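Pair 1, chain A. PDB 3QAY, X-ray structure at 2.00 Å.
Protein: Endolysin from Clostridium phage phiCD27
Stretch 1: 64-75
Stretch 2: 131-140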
# COMPACT_ATOMS: atom_id res chain seq x y z
N GLU A 64 -4.62 -18.08 2.23
CA GLU A 64 -4.21 -18.19 0.83
C GLU A 64 -3.66 -16.88 0.23
O GLU A 64 -3.09 -16.90 -0.87
CB GLU A 64 -5.36 -18.75 -0.00
CG GLU A 64 -5.77 -20.18 0.39
CD GLU A 64 -7.06 -20.64 -0.26
OE1 GLU A 64 -7.13 -20.69 -1.50
OE2 GLU A 64 -8.01 -20.97 0.49
N GLU A 65 -3.82 -15.75 0.93
CA GLU A 65 -3.28 -14.47 0.45
C GLU A 65 -1.74 -14.51 0.41
O GLU A 65 -1.12 -14.08 -0.57
CB GLU A 65 -3.76 -13.31 1.33
CG GLU A 65 -5.27 -13.06 1.26
CD GLU A 65 -5.78 -12.07 2.32
OE1 GLU A 65 -4.97 -11.44 3.02
OE2 GLU A 65 -7.02 -11.92 2.44
N LYS A 66 -1.15 -15.05 1.47
CA LYS A 66 0.30 -15.25 1.54
C LYS A 66 0.78 -16.20 0.44
O LYS A 66 1.70 -15.86 -0.32
CB LYS A 66 0.68 -15.82 2.92
CG LYS A 66 2.17 -16.08 3.11
CD LYS A 66 2.49 -16.49 4.54
CE LYS A 66 3.98 -16.70 4.73
NZ LYS A 66 4.35 -17.00 6.14
N SER A 67 0.15 -17.37 0.34
CA SER A 67 0.52 -18.39 -0.64
C SER A 67 0.42 -17.89 -2.07
O SER A 67 1.18 -18.32 -2.93
CB SER A 67 -0.37 -19.62 -0.48
OG SER A 67 -0.54 -19.97 0.88
N TYR A 68 -0.53 -16.99 -2.33
CA TYR A 68 -0.68 -16.39 -3.65
C TYR A 68 0.39 -15.32 -3.91
O TYR A 68 1.04 -15.34 -4.95
CB TYR A 68 -2.07 -15.79 -3.82
CG TYR A 68 -2.31 -15.17 -5.18
CD1 TYR A 68 -2.59 -15.96 -6.29
CD2 TYR A 68 -2.24 -13.79 -5.36
CE1 TYR A 68 -2.81 -15.39 -7.53
CE2 TYR A 68 -2.44 -13.22 -6.60
CZ TYR A 68 -2.72 -14.02 -7.68
OH TYR A 68 -2.93 -13.44 -8.91
N LYS A 69 0.54 -14.39 -2.97
CA LYS A 69 1.40 -13.22 -3.19
C LYS A 69 2.90 -13.53 -3.20
O LYS A 69 3.60 -13.14 -4.12
CB LYS A 69 1.08 -12.12 -2.16
CG LYS A 69 -0.24 -11.41 -2.42
CD LYS A 69 -0.50 -10.28 -1.44
CE LYS A 69 -0.62 -10.79 -0.00
NZ LYS A 69 -1.06 -9.75 0.95
N ILE A 70 3.37 -14.25 -2.18
CA ILE A 70 4.82 -14.45 -1.96
C ILE A 70 5.61 -15.05 -3.15
O ILE A 70 6.68 -14.53 -3.49
CB ILE A 70 5.08 -15.25 -0.66
CG1 ILE A 70 4.78 -14.38 0.57
CG2 ILE A 70 6.52 -15.78 -0.59
CD1 ILE A 70 5.59 -13.08 0.62
N PRO A 71 5.12 -16.14 -3.76
CA PRO A 71 5.83 -16.69 -4.93
C PRO A 71 5.91 -15.70 -6.11
O PRO A 71 6.93 -15.64 -6.81
CB PRO A 71 5.00 -17.93 -5.31
CG PRO A 71 4.24 -18.28 -4.06
CD PRO A 71 3.97 -16.98 -3.38
N ARG A 72 4.84 -14.94 -6.32
CA ARG A 72 4.77 -13.96 -7.41
C ARG A 72 5.66 -12.75 -7.13
O ARG A 72 6.36 -12.27 -8.02
CB ARG A 72 3.32 -13.52 -7.65
CG ARG A 72 2.49 -14.63 -8.27
CD ARG A 72 1.01 -14.30 -8.36
NE ARG A 72 0.32 -15.28 -9.21
CZ ARG A 72 0.01 -16.53 -8.84
NH1 ARG A 72 0.30 -16.98 -7.63
NH2 ARG A 72 -0.61 -17.33 -9.71
N VAL A 73 5.64 -12.26 -5.89
CA VAL A 73 6.57 -11.22 -5.47
C VAL A 73 8.03 -11.67 -5.68
O VAL A 73 8.86 -10.92 -6.20
CB VAL A 73 6.36 -10.81 -4.00
CG1 VAL A 73 7.50 -9.92 -3.51
CG2 VAL A 73 5.03 -10.09 -3.83
N ASN A 74 8.32 -12.91 -5.31
CA ASN A 74 9.69 -13.41 -5.33
C ASN A 74 10.18 -13.95 -6.67
O ASN A 74 11.38 -14.25 -6.82
CB ASN A 74 9.87 -14.45 -4.23
CG ASN A 74 9.81 -13.85 -2.84
OD1 ASN A 74 10.18 -12.68 -2.64
ND2 ASN A 74 9.34 -14.63 -1.87
N SER A 75 9.29 -14.07 -7.66
CA SER A 75 9.67 -14.56 -8.99
C SER A 75 9.86 -13.43 -10.01
O SER A 75 10.33 -13.67 -11.13
CB SER A 75 8.63 -15.54 -9.51
OG SER A 75 7.38 -14.91 -9.67
N LEU A 131 5.40 -9.19 9.97
CA LEU A 131 4.50 -9.32 8.83
C LEU A 131 5.18 -10.13 7.74
O LEU A 131 6.31 -9.85 7.36
CB LEU A 131 4.10 -7.94 8.30
CG LEU A 131 3.40 -7.04 9.32
CD1 LEU A 131 3.14 -5.65 8.72
CD2 LEU A 131 2.10 -7.66 9.80
N TYR A 132 4.46 -11.12 7.22
CA TYR A 132 5.00 -12.01 6.20
C TYR A 132 5.32 -11.28 4.91
O TYR A 132 6.26 -11.66 4.21
CB TYR A 132 4.05 -13.18 5.92
CG TYR A 132 2.79 -12.83 5.14
CD1 TYR A 132 2.83 -12.66 3.76
CD2 TYR A 132 1.57 -12.68 5.79
CE1 TYR A 132 1.68 -12.34 3.05
CE2 TYR A 132 0.42 -12.37 5.09
CZ TYR A 132 0.48 -12.20 3.72
OH TYR A 132 -0.67 -11.88 3.02
N ILE A 133 4.55 -10.25 4.57
CA ILE A 133 4.77 -9.54 3.32
C ILE A 133 6.11 -8.81 3.37
O ILE A 133 6.71 -8.55 2.32
CB ILE A 133 3.60 -8.58 2.98
CG1 ILE A 133 3.60 -8.22 1.49
CG2 ILE A 133 3.66 -7.31 3.85
CD1 ILE A 133 3.47 -9.41 0.57
N LEU A 134 6.58 -8.52 4.58
CA LEU A 134 7.88 -7.89 4.80
C LEU A 134 9.01 -8.89 5.08
O LEU A 134 10.11 -8.75 4.56
CB LEU A 134 7.79 -6.90 5.96
CG LEU A 134 6.77 -5.78 5.76
CD1 LEU A 134 6.71 -4.90 7.00
CD2 LEU A 134 7.12 -4.96 4.53
N ASN A 135 8.75 -9.89 5.92
CA ASN A 135 9.81 -10.84 6.31
C ASN A 135 10.01 -12.03 5.37
O ASN A 135 10.95 -12.81 5.56
CB ASN A 135 9.64 -11.29 7.77
CG ASN A 135 8.46 -12.24 7.98
OD1 ASN A 135 8.14 -13.08 7.13
ND2 ASN A 135 7.82 -12.14 9.14
N SER A 136 9.16 -12.17 4.36
CA SER A 136 9.28 -13.28 3.40
C SER A 136 9.42 -12.81 1.96
O SER A 136 9.35 -13.62 1.03
CB SER A 136 8.08 -14.23 3.53
OG SER A 136 8.05 -14.80 4.82
N SER A 137 9.63 -11.51 1.78
CA SER A 137 9.81 -10.94 0.46
C SER A 137 11.30 -10.71 0.23
O SER A 137 11.99 -10.19 1.12
CB SER A 137 9.00 -9.65 0.30
OG SER A 137 9.24 -8.70 1.34
N LYS A 138 11.81 -11.11 -0.93
CA LYS A 138 13.23 -10.89 -1.24
C LYS A 138 13.55 -9.41 -1.43
O LYS A 138 14.48 -8.91 -0.82
CB LYS A 138 13.69 -11.69 -2.46
CG LYS A 138 15.22 -11.83 -2.52
CD LYS A 138 15.67 -12.64 -3.71
CE LYS A 138 17.03 -13.29 -3.50
NZ LYS A 138 18.01 -12.42 -2.79
N PRO A 139 12.78 -8.70 -2.28
CA PRO A 139 13.11 -7.28 -2.41
C PRO A 139 12.81 -6.48 -1.14
O PRO A 139 12.03 -6.91 -0.29
CB PRO A 139 12.20 -6.81 -3.54
CG PRO A 139 11.08 -7.78 -3.57
CD PRO A 139 11.65 -9.09 -3.14
N THR A 140 13.47 -5.33 -1.02
CA THR A 140 13.06 -4.32 -0.04
C THR A 140 11.56 -4.11 -0.16
O THR A 140 11.03 -4.00 -1.28
CB THR A 140 13.79 -2.99 -0.27
OG1 THR A 140 15.20 -3.22 -0.23
CG2 THR A 140 13.40 -1.97 0.79
O HOH W 1 -2.81 -12.03 4.54
O HOH W 2 6.59 -15.29 7.29
O HOH W 3 7.26 -17.36 5.67

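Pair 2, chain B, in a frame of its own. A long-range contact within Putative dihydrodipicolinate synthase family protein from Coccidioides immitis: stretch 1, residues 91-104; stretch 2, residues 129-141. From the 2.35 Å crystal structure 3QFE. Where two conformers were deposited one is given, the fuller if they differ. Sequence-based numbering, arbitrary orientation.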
# COMPACT_ATOMS: atom_id res chain seq x y z
N SER B 91 -18.02 0.52 -11.16
CA SER B 91 -19.34 0.11 -10.68
C SER B 91 -19.26 -0.90 -9.54
O SER B 91 -18.23 -1.52 -9.34
CB SER B 91 -20.17 -0.47 -11.82
OG SER B 91 -19.60 -1.69 -12.26
N THR B 92 -20.35 -1.04 -8.81
CA THR B 92 -20.49 -2.05 -7.77
C THR B 92 -20.27 -3.46 -8.31
O THR B 92 -19.67 -4.31 -7.65
CB THR B 92 -21.88 -1.96 -7.17
OG1 THR B 92 -22.13 -0.60 -6.79
CG2 THR B 92 -22.04 -2.88 -5.95
N ARG B 93 -20.73 -3.71 -9.53
CA ARG B 93 -20.57 -5.01 -10.15
C ARG B 93 -19.08 -5.36 -10.32
O ARG B 93 -18.64 -6.45 -9.95
CB ARG B 93 -21.31 -5.05 -11.49
CG ARG B 93 -20.98 -6.24 -12.38
CD ARG B 93 -21.94 -7.40 -12.20
NE ARG B 93 -21.79 -8.29 -13.34
CZ ARG B 93 -21.02 -9.37 -13.36
NH1 ARG B 93 -20.33 -9.75 -12.27
NH2 ARG B 93 -20.93 -10.08 -14.48
N GLN B 94 -18.31 -4.43 -10.86
CA GLN B 94 -16.87 -4.64 -11.04
C GLN B 94 -16.16 -4.81 -9.72
O GLN B 94 -15.33 -5.69 -9.59
CB GLN B 94 -16.26 -3.48 -11.79
CG GLN B 94 -16.63 -3.39 -13.24
CD GLN B 94 -16.32 -2.03 -13.79
OE1 GLN B 94 -16.31 -1.03 -13.04
NE2 GLN B 94 -16.08 -1.95 -15.10
N VAL B 95 -16.50 -3.98 -8.73
CA VAL B 95 -15.91 -4.10 -7.40
C VAL B 95 -16.18 -5.46 -6.76
O VAL B 95 -15.25 -6.08 -6.24
CB VAL B 95 -16.32 -2.92 -6.45
CG1 VAL B 95 -15.77 -3.14 -5.00
CG2 VAL B 95 -15.80 -1.59 -7.02
N LEU B 96 -17.42 -5.96 -6.85
CA LEU B 96 -17.75 -7.28 -6.29
C LEU B 96 -17.05 -8.43 -7.00
O LEU B 96 -16.63 -9.39 -6.36
CB LEU B 96 -19.26 -7.50 -6.24
CG LEU B 96 -19.93 -6.63 -5.18
CD1 LEU B 96 -21.43 -6.83 -5.28
CD2 LEU B 96 -19.39 -6.93 -3.75
N GLU B 97 -16.93 -8.34 -8.31
CA GLU B 97 -16.17 -9.33 -9.05
C GLU B 97 -14.69 -9.35 -8.60
O GLU B 97 -14.15 -10.43 -8.28
CB GLU B 97 -16.31 -9.08 -10.56
CG GLU B 97 -15.44 -9.96 -11.44
CD GLU B 97 -15.75 -9.77 -12.92
OE1 GLU B 97 -15.09 -8.91 -13.59
OE2 GLU B 97 -16.67 -10.46 -13.40
N HIS B 98 -14.05 -8.17 -8.52
CA HIS B 98 -12.69 -8.09 -7.98
C HIS B 98 -12.59 -8.64 -6.57
O HIS B 98 -11.67 -9.40 -6.26
CB HIS B 98 -12.18 -6.65 -7.94
CG HIS B 98 -11.95 -6.06 -9.29
ND1 HIS B 98 -11.86 -4.70 -9.50
CD2 HIS B 98 -11.78 -6.64 -10.51
CE1 HIS B 98 -11.64 -4.47 -10.78
NE2 HIS B 98 -11.61 -5.63 -11.42
N ILE B 99 -13.54 -8.25 -5.71
CA ILE B 99 -13.52 -8.77 -4.35
C ILE B 99 -13.59 -10.30 -4.31
O ILE B 99 -12.76 -10.94 -3.66
CB ILE B 99 -14.62 -8.14 -3.46
CG1 ILE B 99 -14.30 -6.65 -3.18
CG2 ILE B 99 -14.75 -8.93 -2.17
CD1 ILE B 99 -15.44 -5.89 -2.42
N ASN B 100 -14.56 -10.89 -5.01
CA ASN B 100 -14.69 -12.33 -5.05
C ASN B 100 -13.45 -13.01 -5.63
O ASN B 100 -13.02 -14.05 -5.14
CB ASN B 100 -15.99 -12.73 -5.76
CG ASN B 100 -17.20 -12.53 -4.87
OD1 ASN B 100 -17.25 -13.05 -3.75
ND2 ASN B 100 -18.17 -11.76 -5.33
N ASP B 101 -12.87 -12.41 -6.67
CA ASP B 101 -11.61 -12.91 -7.22
C ASP B 101 -10.53 -12.88 -6.15
O ASP B 101 -9.78 -13.86 -6.01
CB ASP B 101 -11.14 -12.08 -8.42
CG ASP B 101 -12.00 -12.32 -9.66
OD1 ASP B 101 -12.83 -13.26 -9.66
OD2 ASP B 101 -11.83 -11.58 -10.64
N ALA B 102 -10.46 -11.77 -5.40
CA ALA B 102 -9.45 -11.59 -4.34
C ALA B 102 -9.59 -12.63 -3.25
O ALA B 102 -8.60 -13.17 -2.76
CB ALA B 102 -9.51 -10.16 -3.74
N SER B 103 -10.83 -12.89 -2.88
CA SER B 103 -11.14 -13.86 -1.86
C SER B 103 -10.64 -15.23 -2.28
O SER B 103 -9.90 -15.88 -1.54
CB SER B 103 -12.64 -13.87 -1.61
OG SER B 103 -12.94 -14.79 -0.58
N VAL B 104 -11.02 -15.66 -3.48
CA VAL B 104 -10.56 -16.95 -4.01
C VAL B 104 -9.01 -17.02 -4.11
O VAL B 104 -8.41 -18.04 -3.82
CB VAL B 104 -11.25 -17.31 -5.39
CG1 VAL B 104 -10.67 -18.61 -6.00
CG2 VAL B 104 -12.79 -17.46 -5.22
N SER B 129 -24.41 4.61 -0.01
CA SER B 129 -25.08 3.37 -0.40
C SER B 129 -24.14 2.34 -1.05
O SER B 129 -24.33 1.14 -0.89
CB SER B 129 -26.30 3.63 -1.30
OG SER B 129 -25.89 3.96 -2.61
N PHE B 130 -23.14 2.82 -1.78
CA PHE B 130 -22.10 1.98 -2.35
C PHE B 130 -21.34 1.20 -1.27
O PHE B 130 -21.28 -0.04 -1.31
CB PHE B 130 -21.12 2.84 -3.13
CG PHE B 130 -19.89 2.12 -3.60
CD1 PHE B 130 -19.93 1.32 -4.73
CD2 PHE B 130 -18.69 2.26 -2.92
CE1 PHE B 130 -18.78 0.66 -5.18
CE2 PHE B 130 -17.55 1.61 -3.35
CZ PHE B 130 -17.58 0.81 -4.49
N PHE B 131 -20.78 1.91 -0.31
CA PHE B 131 -20.07 1.25 0.78
C PHE B 131 -20.95 0.34 1.62
O PHE B 131 -20.50 -0.75 2.00
CB PHE B 131 -19.32 2.25 1.64
CG PHE B 131 -18.05 2.71 1.03
CD1 PHE B 131 -16.97 1.85 0.93
CD2 PHE B 131 -17.91 4.01 0.54
CE1 PHE B 131 -15.78 2.27 0.37
CE2 PHE B 131 -16.71 4.43 -0.03
CZ PHE B 131 -15.65 3.56 -0.11
N ASP B 132 -22.18 0.76 1.90
CA ASP B 132 -23.18 -0.12 2.53
C ASP B 132 -23.38 -1.44 1.76
O ASP B 132 -23.32 -2.52 2.33
CB ASP B 132 -24.54 0.59 2.64
CG ASP B 132 -24.59 1.64 3.77
OD1 ASP B 132 -23.58 1.83 4.51
OD2 ASP B 132 -25.66 2.28 3.91
N ASP B 133 -23.59 -1.33 0.46
CA ASP B 133 -23.81 -2.48 -0.40
C ASP B 133 -22.56 -3.38 -0.50
O ASP B 133 -22.65 -4.62 -0.43
CB ASP B 133 -24.23 -1.99 -1.77
CG ASP B 133 -24.88 -3.05 -2.61
OD1 ASP B 133 -25.23 -4.12 -2.06
OD2 ASP B 133 -25.03 -2.82 -3.82
N VAL B 134 -21.40 -2.75 -0.62
CA VAL B 134 -20.17 -3.48 -0.73
C VAL B 134 -19.80 -4.25 0.54
O VAL B 134 -19.48 -5.44 0.44
CB VAL B 134 -19.01 -2.61 -1.27
CG1 VAL B 134 -17.67 -3.28 -1.01
CG2 VAL B 134 -19.19 -2.36 -2.76
N SER B 135 -19.86 -3.60 1.71
CA SER B 135 -19.50 -4.26 3.00
C SER B 135 -20.38 -5.46 3.24
O SER B 135 -19.92 -6.52 3.62
CB SER B 135 -19.71 -3.35 4.20
OG SER B 135 -19.18 -2.07 3.98
N CYS B 136 -21.66 -5.24 3.03
CA CYS B 136 -22.67 -6.25 3.22
C CYS B 136 -22.49 -7.47 2.30
O CYS B 136 -22.71 -8.60 2.74
CB CYS B 136 -24.04 -5.58 3.07
SG CYS B 136 -25.41 -6.65 2.77
N GLN B 137 -22.09 -7.27 1.04
CA GLN B 137 -21.94 -8.39 0.09
C GLN B 137 -20.56 -9.04 0.10
O GLN B 137 -20.41 -10.18 -0.36
CB GLN B 137 -22.30 -7.96 -1.33
CG GLN B 137 -23.78 -7.61 -1.55
CD GLN B 137 -24.14 -7.61 -3.01
OE1 GLN B 137 -24.01 -8.62 -3.70
NE2 GLN B 137 -24.60 -6.48 -3.50
N SER B 138 -19.57 -8.33 0.65
CA SER B 138 -18.18 -8.73 0.55
C SER B 138 -17.86 -9.88 1.50
O SER B 138 -18.17 -9.83 2.69
CB SER B 138 -17.22 -7.56 0.80
OG SER B 138 -15.88 -8.04 0.90
N PRO B 139 -17.22 -10.93 0.96
CA PRO B 139 -16.78 -12.04 1.79
C PRO B 139 -15.52 -11.73 2.60
O PRO B 139 -15.14 -12.53 3.45
CB PRO B 139 -16.50 -13.17 0.79
CG PRO B 139 -16.39 -12.52 -0.54
CD PRO B 139 -17.17 -11.24 -0.49
N LEU B 140 -14.89 -10.60 2.34
CA LEU B 140 -13.69 -10.20 3.06
C LEU B 140 -13.92 -8.86 3.79
O LEU B 140 -14.72 -8.04 3.34
CB LEU B 140 -12.48 -10.08 2.09
CG LEU B 140 -11.82 -11.36 1.53
CD1 LEU B 140 -10.73 -11.01 0.52
CD2 LEU B 140 -11.26 -12.31 2.59
N PRO B 141 -13.23 -8.64 4.91
CA PRO B 141 -13.33 -7.33 5.59
C PRO B 141 -12.86 -6.16 4.70
O PRO B 141 -11.92 -6.32 3.92
CB PRO B 141 -12.41 -7.49 6.81
CG PRO B 141 -12.26 -8.96 7.03
CD PRO B 141 -12.45 -9.63 5.69

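In both pairs a helix packs against a second segment that begins as a helix and unwinds into a loop. The N, CA and C atoms of 14 central residues superpose with an RMSD of 0.6 Å. Around the exit from the second helix Ser A137 falls on Ser B138 and Lys A138 on Pro B139, their CA atoms 0.3 and 0.2 Å apart; the match is close both there and at the middle of the first helix, where Ile A70 falls 0.3 Å from Leu B96, CA to CA. In pair 2 the two helices run in roughly the same direction, 28° apart, with their axes 10.7 Å from each other at closest approach.

Three matched positions are aliphatic in both pairs. Ile A70 lies on Leu B96 and Val A73 on Ile B99, while Ile A133 matches Val B134. Branched aliphatic side chains suit these places because they fill the space between backbones without needing polar partners. In pair 1, CD1 of Ile A70 meets CD1 of Ile A133 at 4.2 Å, and CG1 of Val A73 reaches CG of Pro A139 at 4.2 Å. In pair 2 the longer Ile B99 spans more of the interface: its CD1 touches CG1 of Val B134 at 3.7 Å and its CG2 touches CD of Pro B139 at 3.7 Å. At the position of Lys A69, pair 2 has Val B95, whose CG1 lies 4.2 Å from CG2 of Val B134.

The lysine at that position belongs to a different design, built round Tyr A132. This large ring sits among Glu A65, Lys A66, Lys A69 and Ile A70. The aliphatic part of Lys A66 covers one face, with CB 3.8 Å from the ring centroid, while the amino group of Lys A69 donates from NZ to OH of Tyr A132 at 3.0 Å. A water also joins OE1 of Glu A65 to that hydroxyl, so a bulky aromatic residue is accommodated together with its polar end. The matching residue in pair 2, Asp B133, is much smaller; its OD2 approaches CG2 of Thr B92 at 3.7 Å, and its OD1 accepts a hydrogen bond from NE2 of Gln B137 at 2.8 Å. Within pair 2, the edge of the Phe B130 ring also meets the first helix, CZ lying 3.9 Å from CG2 of Val B95.

The asparagines Asn A74 and Asn B100 match, yet their roles differ. The amide of Asn A74 suits an unwinding chain because it can both donate and accept: ND2 donates to O of Ser A136 at 3.1 Å, and OD1 accepts from N of Lys A138 at 2.8 Å. Pair 2 places Pro B139 where that lysine stands, and a proline nitrogen has no hydrogen to give. There OD1 of Asn B100 instead packs 3.4 Å from CG of the proline ring. No hydrogen bond crosses pair 2, whereas pair 1 has three direct ones, although the buried areas are similar, 591 and 534 Å². Similar backbones are thus joined by packing without direct hydrogen bonds in one case and by packing reinforced with polar links in the other.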